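Local coordinates for protein ABC transporter (Thermotoga maritima, PDB 1JI0) that binds ATP and, as an ABC-family ATPase, probably powers uptake of branched-chain amino acids across the membrane by hydrolysing it, at residues A[101-105]-A[148-152]; A[31-35]-A[182-186]. All coordinates share one frame; numbering follows the deposited sequence.

Contact 1 (A[101-105]-A[148-152]); sequences NLMMG and LAIGR
Arg152 lays its aliphatic stem over the backbone carbonyl of Asn101, in helix 98-103. With CG anti to the backbone N (chi1 179°), CG lies 3.3 Å from Asn101 O, and the bend at chi3 carries the guanidinium on toward the side chains of Asn101 and Met104. The selenium atom SE of Met104, present as selenomethionine, is 3.8 Å from Arg152 NH1, while Met104 CG rests 3.6 Å from Arg152 CD.

A turn earlier on helix 142-154, Asn101 CB meets Leu148 CD2 at 3.8 Å, their side chains crossing at about a right angle. Two glycines let the backbones come close. Leu102 CD1 settles 3.4 Å from Gly151 C; a CB at Gly151 would collide with this methyl. Gly105 CA approaches Arg152 O at 3.4 Å in a CA-H...O contact with 152° at the hydrogen. Ile92 and Phe93, in a loop, touch both segments.

Cutting Arg152 back to an alanine is likely to strip Met104 CG and SE of the arginine stem they lie against and open a gap beside Asn101 O.

Helix 142-154 starts in the LSGG signature sequence of ABC ATPases; here it meets helix 98-103 through alkyl groups and glycine backbone, a fit that depends on shape rather than on paired charges.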
ATOM      1  N   ASN A 101     -18.607  -6.050   2.530  1.00 35.53           N
ATOM      2  CA  ASN A 101     -17.235  -5.914   2.058  1.00 35.97           C
ATOM      3  C   ASN A 101     -16.296  -5.565   3.214  1.00 36.35           C
ATOM      4  O   ASN A 101     -15.205  -6.118   3.313  1.00 36.12           O
ATOM      5  CB  ASN A 101     -17.128  -4.852   0.959  1.00 35.39           C
ATOM      6  CG  ASN A 101     -17.488  -5.388  -0.415  1.00 35.22           C
ATOM      7  OD1 ASN A 101     -18.653  -5.381  -0.818  1.00 36.98           O
ATOM      8  ND2 ASN A 101     -16.485  -5.862  -1.144  1.00 33.81           N
ATOM      9  N   LEU A 102     -16.714  -4.650   4.088  1.00 37.92           N
ATOM     10  CA  LEU A 102     -15.879  -4.277   5.227  1.00 38.97           C
ATOM     11  C   LEU A 102     -15.676  -5.456   6.165  1.00 39.79           C
ATOM     12  O   LEU A 102     -14.552  -5.770   6.564  1.00 39.56           O
ATOM     13  CB  LEU A 102     -16.504  -3.134   6.041  1.00 39.45           C
ATOM     14  CG  LEU A 102     -16.363  -1.670   5.618  1.00 40.16           C
ATOM     15  CD1 LEU A 102     -14.903  -1.328   5.355  1.00 40.30           C
ATOM     16  CD2 LEU A 102     -17.177  -1.427   4.390  1.00 42.08           C
HETATM   17  N   MSE A 103     -16.780  -6.105   6.516  1.00 40.78           N
HETATM   18  CA  MSE A 103     -16.750  -7.227   7.438  1.00 40.59           C
HETATM   19  C   MSE A 103     -15.928  -8.426   6.994  1.00 39.29           C
HETATM   20  O   MSE A 103     -15.337  -9.100   7.831  1.00 38.53           O
HETATM   21  CB  MSE A 103     -18.178  -7.672   7.763  1.00 42.81           C
HETATM   22  CG  MSE A 103     -18.959  -6.670   8.611  1.00 45.48           C
HETATM   23 SE   MSE A 103     -18.056  -6.218  10.271  1.00 49.77          SE
HETATM   24  CE  MSE A 103     -17.859  -8.001  10.981  1.00 49.20           C
HETATM   25  N   MSE A 104     -15.876  -8.699   5.695  1.00 39.11           N
HETATM   26  CA  MSE A 104     -15.107  -9.848   5.234  1.00 40.43           C
HETATM   27  C   MSE A 104     -13.618  -9.638   5.511  1.00 40.39           C
HETATM   28  O   MSE A 104     -12.826 -10.578   5.449  1.00 38.96           O
HETATM   29  CB  MSE A 104     -15.356 -10.118   3.742  1.00 41.40           C
HETATM   30  CG  MSE A 104     -14.699  -9.154   2.773  1.00 44.87           C
HETATM   31 SE   MSE A 104     -15.045  -9.622   0.908  1.00 48.10          SE
HETATM   32  CE  MSE A 104     -13.647 -10.934   0.677  1.00 47.75           C
ATOM     33  N   GLY A 105     -13.248  -8.404   5.844  1.00 40.69           N
ATOM     34  CA  GLY A 105     -11.856  -8.110   6.136  1.00 41.01           C
ATOM     35  C   GLY A 105     -11.438  -8.625   7.499  1.00 42.04           C
ATOM     36  O   GLY A 105     -10.267  -8.927   7.732  1.00 40.86           O
ATOM     37  N   LEU A 148     -13.551   1.784  -0.089  1.00 36.34           N
ATOM     38  CA  LEU A 148     -14.092   0.540   0.458  1.00 34.25           C
ATOM     39  C   LEU A 148     -12.983  -0.513   0.521  1.00 32.35           C
ATOM     40  O   LEU A 148     -12.841  -1.215   1.522  1.00 32.77           O
ATOM     41  CB  LEU A 148     -15.257   0.035  -0.407  1.00 33.85           C
ATOM     42  CG  LEU A 148     -15.957  -1.261   0.044  1.00 32.52           C
ATOM     43  CD1 LEU A 148     -16.259  -1.186   1.518  1.00 31.62           C
ATOM     44  CD2 LEU A 148     -17.244  -1.472  -0.744  1.00 32.27           C
ATOM     45  N   ALA A 149     -12.196  -0.607  -0.547  1.00 31.02           N
ATOM     46  CA  ALA A 149     -11.087  -1.562  -0.606  1.00 29.98           C
ATOM     47  C   ALA A 149     -10.123  -1.304   0.549  1.00 28.85           C
ATOM     48  O   ALA A 149      -9.649  -2.237   1.207  1.00 27.97           O
ATOM     49  CB  ALA A 149     -10.357  -1.434  -1.937  1.00 28.87           C
ATOM     50  N   ILE A 150      -9.835  -0.031   0.795  1.00 27.61           N
ATOM     51  CA  ILE A 150      -8.943   0.343   1.886  1.00 26.74           C
ATOM     52  C   ILE A 150      -9.580  -0.004   3.235  1.00 25.63           C
ATOM     53  O   ILE A 150      -8.900  -0.460   4.149  1.00 25.01           O
ATOM     54  CB  ILE A 150      -8.623   1.865   1.854  1.00 27.02           C
ATOM     55  CG1 ILE A 150      -7.809   2.200   0.603  1.00 28.86           C
ATOM     56  CG2 ILE A 150      -7.865   2.270   3.109  1.00 25.76           C
ATOM     57  CD1 ILE A 150      -7.578   3.677   0.411  1.00 29.79           C
ATOM     58  N   GLY A 151     -10.884   0.222   3.359  1.00 25.27           N
ATOM     59  CA  GLY A 151     -11.559  -0.086   4.612  1.00 26.27           C
ATOM     60  C   GLY A 151     -11.507  -1.571   4.930  1.00 26.40           C
ATOM     61  O   GLY A 151     -11.278  -1.977   6.073  1.00 26.25           O
ATOM     62  N   ARG A 152     -11.724  -2.391   3.909  1.00 27.63           N
ATOM     63  CA  ARG A 152     -11.696  -3.842   4.077  1.00 27.77           C
ATOM     64  C   ARG A 152     -10.351  -4.296   4.630  1.00 27.93           C
ATOM     65  O   ARG A 152     -10.287  -5.110   5.555  1.00 27.88           O
ATOM     66  CB  ARG A 152     -11.966  -4.528   2.735  1.00 28.74           C
ATOM     67  CG  ARG A 152     -11.941  -6.056   2.795  1.00 30.47           C
ATOM     68  CD  ARG A 152     -12.468  -6.643   1.497  1.00 34.05           C
ATOM     69  NE  ARG A 152     -11.646  -6.286   0.346  1.00 36.39           N
ATOM     70  CZ  ARG A 152     -12.015  -6.467  -0.920  1.00 38.06           C
ATOM     71  NH1 ARG A 152     -13.201  -6.998  -1.196  1.00 38.39           N
ATOM     72  NH2 ARG A 152     -11.195  -6.137  -1.910  1.00 36.85           N
TER

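Contact 2 (A[31-35]-A[182-186]); sequences RGQIV and IQKIN
Ile34 and Asn186 carry this contact, their side chains crossing obliquely. Ile34 CD1 reaches to 3.4 Å from Asn186 CB, and Ile34 CG1 lies 3.5 Å from Asn186 CG, so the methyl and methylene of the isoleucine run against CB and the amide carbon of Asn186. With its CG anti to the backbone N (chi1 180°), Asn186 extends its amide toward the carbonyl of Gly32. The same methyl, Ile34 CD1, is also 4.0 Å from Ile182 CG2, one helical turn back. A water links the two backbones where Gly32 and Asn186 are partly exposed, hydrogen-bonded to Gly32 O at 2.7 Å and to Asn186 O at 2.6 Å.

In the fold, residues 182-186, close to the end of helix 172-187, pack on the start of strand 34-38, the strand that leads into the P-loop where ATP binds. The helix is the connection of a beta-alpha-beta crossover between the parallel strands 160-164 and 192-196, and the latter lies next to strand 34-38.

Strand 192-196 backs the apolar group: Ile192 touches both Ile34 and Ile182, and Leu194 also meets Ile182. The backbone of 31-35 is set by hydrogen bonds from Gly32 N to Thr191 OG1 and from Ile34 N to His207 ND1; His207 is also touched by the side chain of Asn186.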
ATOM      1  N   ARG A  31       8.755   0.536  11.444  1.00 21.96           N
ATOM      2  CA  ARG A  31       7.500   0.453  12.174  1.00 21.56           C
ATOM      3  C   ARG A  31       6.907   1.838  12.387  1.00 21.80           C
ATOM      4  O   ARG A  31       7.619   2.769  12.764  1.00 23.19           O
ATOM      5  CB  ARG A  31       7.730  -0.227  13.533  1.00 21.53           C
ATOM      6  CG  ARG A  31       6.493  -0.277  14.454  1.00 21.94           C
ATOM      7  CD  ARG A  31       6.724  -1.247  15.609  1.00 23.51           C
ATOM      8  NE  ARG A  31       7.042  -2.580  15.091  1.00 25.72           N
ATOM      9  CZ  ARG A  31       6.145  -3.429  14.588  1.00 26.43           C
ATOM     10  NH1 ARG A  31       4.864  -3.102  14.549  1.00 25.38           N
ATOM     11  NH2 ARG A  31       6.537  -4.589  14.075  1.00 24.45           N
ATOM     12  N   GLY A  32       5.606   1.966  12.132  1.00 20.70           N
ATOM     13  CA  GLY A  32       4.911   3.229  12.331  1.00 19.66           C
ATOM     14  C   GLY A  32       5.128   4.304  11.284  1.00 21.20           C
ATOM     15  O   GLY A  32       4.621   5.413  11.429  1.00 20.03           O
ATOM     16  N   GLN A  33       5.872   3.996  10.227  1.00 19.17           N
ATOM     17  CA  GLN A  33       6.118   4.996   9.194  1.00 20.45           C
ATOM     18  C   GLN A  33       5.367   4.729   7.901  1.00 20.65           C
ATOM     19  O   GLN A  33       4.804   3.650   7.696  1.00 22.46           O
ATOM     20  CB  GLN A  33       7.618   5.073   8.872  1.00 19.40           C
ATOM     21  CG  GLN A  33       8.476   5.686   9.966  1.00 21.85           C
ATOM     22  CD  GLN A  33       9.927   5.828   9.542  1.00 21.93           C
ATOM     23  OE1 GLN A  33      10.229   5.879   8.353  1.00 21.51           O
ATOM     24  NE2 GLN A  33      10.828   5.902  10.513  1.00 24.51           N
ATOM     25  N   ILE A  34       5.345   5.734   7.036  1.00 20.18           N
ATOM     26  CA  ILE A  34       4.740   5.600   5.721  1.00 18.94           C
ATOM     27  C   ILE A  34       5.934   5.692   4.792  1.00 19.36           C
ATOM     28  O   ILE A  34       6.640   6.704   4.777  1.00 20.24           O
ATOM     29  CB  ILE A  34       3.777   6.760   5.385  1.00 18.61           C
ATOM     30  CG1 ILE A  34       2.484   6.631   6.189  1.00 15.25           C
ATOM     31  CG2 ILE A  34       3.485   6.761   3.877  1.00 18.03           C
ATOM     32  CD1 ILE A  34       1.599   7.887   6.124  1.00 17.60           C
ATOM     33  N   VAL A  35       6.192   4.626   4.048  1.00 19.33           N
ATOM     34  CA  VAL A  35       7.296   4.617   3.101  1.00 18.40           C
ATOM     35  C   VAL A  35       6.689   4.551   1.713  1.00 18.26           C
ATOM     36  O   VAL A  35       5.737   3.815   1.488  1.00 19.58           O
ATOM     37  CB  VAL A  35       8.217   3.393   3.308  1.00 17.92           C
ATOM     38  CG1 VAL A  35       9.190   3.267   2.134  1.00 16.96           C
ATOM     39  CG2 VAL A  35       8.991   3.553   4.602  1.00 17.85           C
ATOM     40  N   ILE A 182      -4.773   8.250   4.325  1.00 22.72           N
ATOM     41  CA  ILE A 182      -3.559   7.458   4.497  1.00 22.76           C
ATOM     42  C   ILE A 182      -2.797   8.001   5.712  1.00 23.73           C
ATOM     43  O   ILE A 182      -2.233   7.245   6.507  1.00 22.37           O
ATOM     44  CB  ILE A 182      -2.694   7.524   3.208  1.00 21.68           C
ATOM     45  CG1 ILE A 182      -3.340   6.646   2.131  1.00 23.28           C
ATOM     46  CG2 ILE A 182      -1.258   7.085   3.489  1.00 23.36           C
ATOM     47  CD1 ILE A 182      -2.734   6.767   0.741  1.00 19.56           C
ATOM     48  N   GLN A 183      -2.813   9.319   5.874  1.00 23.87           N
ATOM     49  CA  GLN A 183      -2.129   9.965   6.994  1.00 25.77           C
ATOM     50  C   GLN A 183      -2.824   9.641   8.323  1.00 24.97           C
ATOM     51  O   GLN A 183      -2.172   9.344   9.328  1.00 24.51           O
ATOM     52  CB  GLN A 183      -2.093  11.478   6.758  1.00 27.79           C
ATOM     53  CG  GLN A 183      -1.129  12.216   7.640  1.00 32.12           C
ATOM     54  CD  GLN A 183      -0.909  13.631   7.165  1.00 35.24           C
ATOM     55  OE1 GLN A 183      -1.825  14.456   7.194  1.00 37.24           O
ATOM     56  NE2 GLN A 183       0.309  13.923   6.714  1.00 34.63           N
ATOM     57  N   LYS A 184      -4.151   9.692   8.318  1.00 25.05           N
ATOM     58  CA  LYS A 184      -4.940   9.382   9.503  1.00 26.50           C
ATOM     59  C   LYS A 184      -4.727   7.930   9.932  1.00 26.39           C
ATOM     60  O   LYS A 184      -4.678   7.629  11.122  1.00 27.82           O
ATOM     61  CB  LYS A 184      -6.423   9.605   9.223  1.00 28.36           C
ATOM     62  CG  LYS A 184      -6.774  11.031   8.842  1.00 32.49           C
ATOM     63  CD  LYS A 184      -8.267  11.165   8.579  1.00 35.57           C
ATOM     64  CE  LYS A 184      -8.643  12.602   8.250  1.00 38.14           C
ATOM     65  NZ  LYS A 184     -10.121  12.748   8.102  1.00 41.24           N
ATOM     66  N   ILE A 185      -4.617   7.034   8.957  1.00 25.86           N
ATOM     67  CA  ILE A 185      -4.401   5.620   9.246  1.00 25.30           C
ATOM     68  C   ILE A 185      -3.048   5.456   9.924  1.00 25.30           C
ATOM     69  O   ILE A 185      -2.931   4.773  10.940  1.00 25.91           O
ATOM     70  CB  ILE A 185      -4.434   4.780   7.947  1.00 24.26           C
ATOM     71  CG1 ILE A 185      -5.852   4.779   7.380  1.00 23.78           C
ATOM     72  CG2 ILE A 185      -3.953   3.347   8.222  1.00 23.11           C
ATOM     73  CD1 ILE A 185      -5.959   4.170   6.013  1.00 23.34           C
ATOM     74  N   ASN A 186      -2.026   6.098   9.365  1.00 25.22           N
ATOM     75  CA  ASN A 186      -0.683   6.019   9.922  1.00 23.97           C
ATOM     76  C   ASN A 186      -0.592   6.640  11.306  1.00 24.78           C
ATOM     77  O   ASN A 186       0.178   6.182  12.143  1.00 23.62           O
ATOM     78  CB  ASN A 186       0.327   6.715   9.013  1.00 23.19           C
ATOM     79  CG  ASN A 186       1.742   6.655   9.573  1.00 24.11           C
ATOM     80  OD1 ASN A 186       2.335   5.580   9.676  1.00 23.89           O
ATOM     81  ND2 ASN A 186       2.278   7.802   9.954  1.00 19.59           N
TER
HETATM   82  O   HOH W   1       2.593   5.768  13.098  1.00 39.03           O

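Contact 1 joins helix to helix and is the more buried, five of its seven touching residues being buried against two of six in contact 2, which joins helix to strand. The area buried between the segments is 370 Å² in contact 1 and 202 Å² in contact 2. Their centres lie about 18 Å apart, yet they are continuous through helices 142-154 and 172-187, where Ile150 CG2 meets Ile185 CD1 at 4.0 Å. Helix 142-154 thus packs helix 98-103 at one flank and helix 172-187 at another, while the latter rests on the central sheet. Chemistry follows place: contact 1 is made by direct touches, whereas contact 2 sets a buried isoleucine pair beside a water-bridged polar edge of backbone carbonyls.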